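Local coordinates for protein 3-oxosteroid 1-dehydrogenase (Sterolibacterium denitrificans, PDB 7P18) that probably uses FAD to introduce a 1,2 double bond into the A ring of 3-oxosteroids, passing the electrons to an acceptor, at residues L284-W292 with Y371-V381. Numbering follows the deposited sequence.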
# COMPACT_ATOMS: atom_id res chain seq x y z
N LEU A 284 3.95 -13.08 13.19
CA LEU A 284 4.99 -12.57 12.24
C LEU A 284 6.39 -12.99 12.64
O LEU A 284 6.66 -13.34 13.79
CB LEU A 284 4.88 -11.05 12.17
CG LEU A 284 3.56 -10.49 11.65
CD1 LEU A 284 3.63 -8.98 11.61
CD2 LEU A 284 3.19 -11.05 10.26
N PRO A 285 7.35 -13.01 11.69
CA PRO A 285 8.73 -13.29 12.04
C PRO A 285 9.28 -12.22 12.98
O PRO A 285 8.90 -11.08 12.95
CB PRO A 285 9.50 -13.37 10.71
CG PRO A 285 8.61 -12.63 9.73
CD PRO A 285 7.18 -12.85 10.23
N LYS A 286 10.12 -12.68 13.92
CA LYS A 286 10.86 -11.78 14.83
C LYS A 286 12.20 -11.45 14.19
O LYS A 286 12.78 -12.28 13.51
CB LYS A 286 11.03 -12.44 16.21
CG LYS A 286 9.94 -12.08 17.20
CD LYS A 286 8.54 -12.52 16.82
CE LYS A 286 8.41 -14.02 16.67
NZ LYS A 286 7.01 -14.38 16.36
N PRO A 287 12.79 -10.26 14.45
CA PRO A 287 12.17 -9.24 15.30
C PRO A 287 11.03 -8.52 14.58
O PRO A 287 11.09 -8.38 13.38
CB PRO A 287 13.28 -8.22 15.53
CG PRO A 287 14.23 -8.43 14.38
CD PRO A 287 14.13 -9.88 14.01
N THR A 288 10.07 -8.03 15.34
CA THR A 288 8.84 -7.39 14.82
C THR A 288 8.52 -6.22 15.71
O THR A 288 8.66 -6.34 16.92
CB THR A 288 7.70 -8.39 14.67
OG1 THR A 288 6.66 -7.85 13.84
CG2 THR A 288 7.10 -8.82 15.99
N ASN A 289 8.13 -5.11 15.11
CA ASN A 289 7.77 -3.90 15.86
C ASN A 289 6.73 -3.11 15.09
O ASN A 289 7.01 -2.73 13.93
CB ASN A 289 9.03 -3.09 16.17
CG ASN A 289 8.78 -2.12 17.29
OD1 ASN A 289 7.75 -1.49 17.34
ND2 ASN A 289 9.74 -2.00 18.19
N ALA A 290 5.57 -2.89 15.72
CA ALA A 290 4.49 -2.08 15.14
C ALA A 290 5.02 -0.68 14.78
O ALA A 290 4.50 -0.10 13.83
CB ALA A 290 3.32 -2.02 16.09
N ALA A 291 6.00 -0.13 15.52
CA ALA A 291 6.52 1.23 15.28
C ALA A 291 7.10 1.33 13.86
O ALA A 291 7.19 2.43 13.36
CB ALA A 291 7.61 1.57 16.30
N TRP A 292 7.51 0.21 13.27
CA TRP A 292 8.16 0.23 11.93
C TRP A 292 7.11 0.36 10.82
O TRP A 292 7.52 0.59 9.65
CB TRP A 292 9.01 -1.00 11.73
CG TRP A 292 10.09 -1.17 12.74
CD1 TRP A 292 10.61 -0.22 13.57
CD2 TRP A 292 10.74 -2.40 13.05
NE1 TRP A 292 11.55 -0.78 14.37
CE2 TRP A 292 11.65 -2.11 14.10
CE3 TRP A 292 10.63 -3.72 12.60
CZ2 TRP A 292 12.47 -3.08 14.64
CZ3 TRP A 292 11.47 -4.67 13.13
CH2 TRP A 292 12.37 -4.36 14.13
N TYR A 371 14.78 -10.26 6.42
CA TYR A 371 14.59 -11.39 7.39
C TYR A 371 15.48 -12.55 6.99
O TYR A 371 16.10 -13.19 7.87
CB TYR A 371 13.12 -11.76 7.54
CG TYR A 371 12.33 -10.84 8.43
CD1 TYR A 371 12.50 -10.86 9.82
CD2 TYR A 371 11.47 -9.90 7.92
CE1 TYR A 371 11.78 -10.01 10.64
CE2 TYR A 371 10.73 -9.05 8.72
CZ TYR A 371 10.92 -9.08 10.10
OH TYR A 371 10.18 -8.26 10.86
N GLU A 372 15.58 -12.85 5.71
CA GLU A 372 16.39 -14.00 5.24
C GLU A 372 17.86 -13.74 5.59
O GLU A 372 18.53 -14.67 6.13
CB GLU A 372 16.20 -14.24 3.74
CG GLU A 372 16.76 -15.56 3.27
CD GLU A 372 18.26 -15.65 3.06
OE1 GLU A 372 18.91 -14.56 2.93
OE2 GLU A 372 18.78 -16.80 3.05
N ASN A 373 18.39 -12.55 5.31
CA ASN A 373 19.81 -12.26 5.65
C ASN A 373 20.00 -12.15 7.17
O ASN A 373 21.05 -12.57 7.65
CB ASN A 373 20.33 -11.02 4.95
CG ASN A 373 21.82 -10.90 5.15
OD1 ASN A 373 22.27 -10.15 6.00
ND2 ASN A 373 22.58 -11.69 4.41
N HIS A 374 19.03 -11.63 7.91
CA HIS A 374 19.13 -11.43 9.38
C HIS A 374 19.33 -12.79 10.06
O HIS A 374 20.10 -12.86 11.01
CB HIS A 374 17.92 -10.67 9.90
CG HIS A 374 18.03 -10.26 11.32
ND1 HIS A 374 18.92 -9.30 11.73
CD2 HIS A 374 17.38 -10.68 12.42
CE1 HIS A 374 18.83 -9.14 13.03
NE2 HIS A 374 17.87 -9.94 13.48
N ALA A 375 18.74 -13.85 9.51
CA ALA A 375 18.82 -15.22 10.06
C ALA A 375 20.24 -15.76 9.86
O ALA A 375 20.66 -16.52 10.71
CB ALA A 375 17.77 -16.11 9.42
N ARG A 376 20.96 -15.32 8.82
CA ARG A 376 22.37 -15.72 8.58
C ARG A 376 23.35 -14.80 9.30
O ARG A 376 24.35 -15.33 9.82
CB ARG A 376 22.72 -15.62 7.10
CG ARG A 376 21.89 -16.50 6.20
CD ARG A 376 22.28 -16.29 4.75
NE ARG A 376 21.52 -17.22 3.94
CZ ARG A 376 21.82 -18.50 3.76
NH1 ARG A 376 22.92 -19.01 4.29
NH2 ARG A 376 21.04 -19.26 3.01
N SER A 377 23.16 -13.49 9.22
CA SER A 377 24.17 -12.46 9.58
C SER A 377 23.94 -11.97 11.01
O SER A 377 24.92 -11.47 11.62
CB SER A 377 24.15 -11.28 8.61
OG SER A 377 23.08 -10.37 8.91
N GLY A 378 22.70 -11.99 11.47
CA GLY A 378 22.28 -11.37 12.74
C GLY A 378 22.23 -9.87 12.70
O GLY A 378 22.04 -9.29 13.75
N SER A 379 22.35 -9.22 11.55
CA SER A 379 22.44 -7.75 11.48
C SER A 379 21.86 -7.21 10.17
O SER A 379 22.50 -6.36 9.57
CB SER A 379 23.90 -7.31 11.64
OG SER A 379 24.69 -7.92 10.62
N ALA A 380 20.65 -7.62 9.78
CA ALA A 380 19.96 -7.08 8.57
C ALA A 380 18.57 -6.55 8.89
O ALA A 380 17.94 -6.02 7.99
CB ALA A 380 19.96 -8.13 7.51
N VAL A 381 18.07 -6.70 10.12
CA VAL A 381 16.83 -6.00 10.55
C VAL A 381 17.19 -5.18 11.78
O VAL A 381 17.42 -5.81 12.81
CB VAL A 381 15.71 -7.01 10.87
CG1 VAL A 381 14.46 -6.30 11.36
CG2 VAL A 381 15.41 -7.88 9.66
O HOH W 1 7.61 -9.09 11.57
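Pro-285 and Pro-287, in the loop that follows helix 277-283, face Tyr-371 and Val-381, on the last turns of helix 363-377 and just past its end; the CA atoms of Pro-287 and Val-381 lie 7.4 Å apart. This is a loop-against-helix contact at the surface of this member of the FAD-dependent oxidoreductase 2 family, away from the steroid pocket, with a cis peptide bond before Pro-287. Tyr-371 reaches across from the helix. Pro-285 CG sits over the centre of its ring in a CH-pi contact, 4.0 Å from the centroid, while Val-381 CG2 lies toward the rim of the opposite face. Tyr-371 OH donates to Pro-287 O at 2.7 Å, in the carbonyl plane with a C=O...O angle of 157°. A water donates to both Tyr-371 OH and Pro-285 O and also bonds Thr-288 OG1, which Arg-280 holds as well. Were Tyr-371 replaced by alanine, Pro-287 O would probably be left without this donor, and Pro-285 without the ring packed on it. With CG1 anti to the backbone N (chi1 178°), Val-381 brings this methyl against both Pro-287 CG, at 3.7 Å, and Trp-292 CZ3. His-374 meets Pro-287 obliquely, CD2 lying 3.7 Å from CD, and its ring nitrogen ND1 accepts from Ala-380 N at 3.1 Å, nearly in the ring plane.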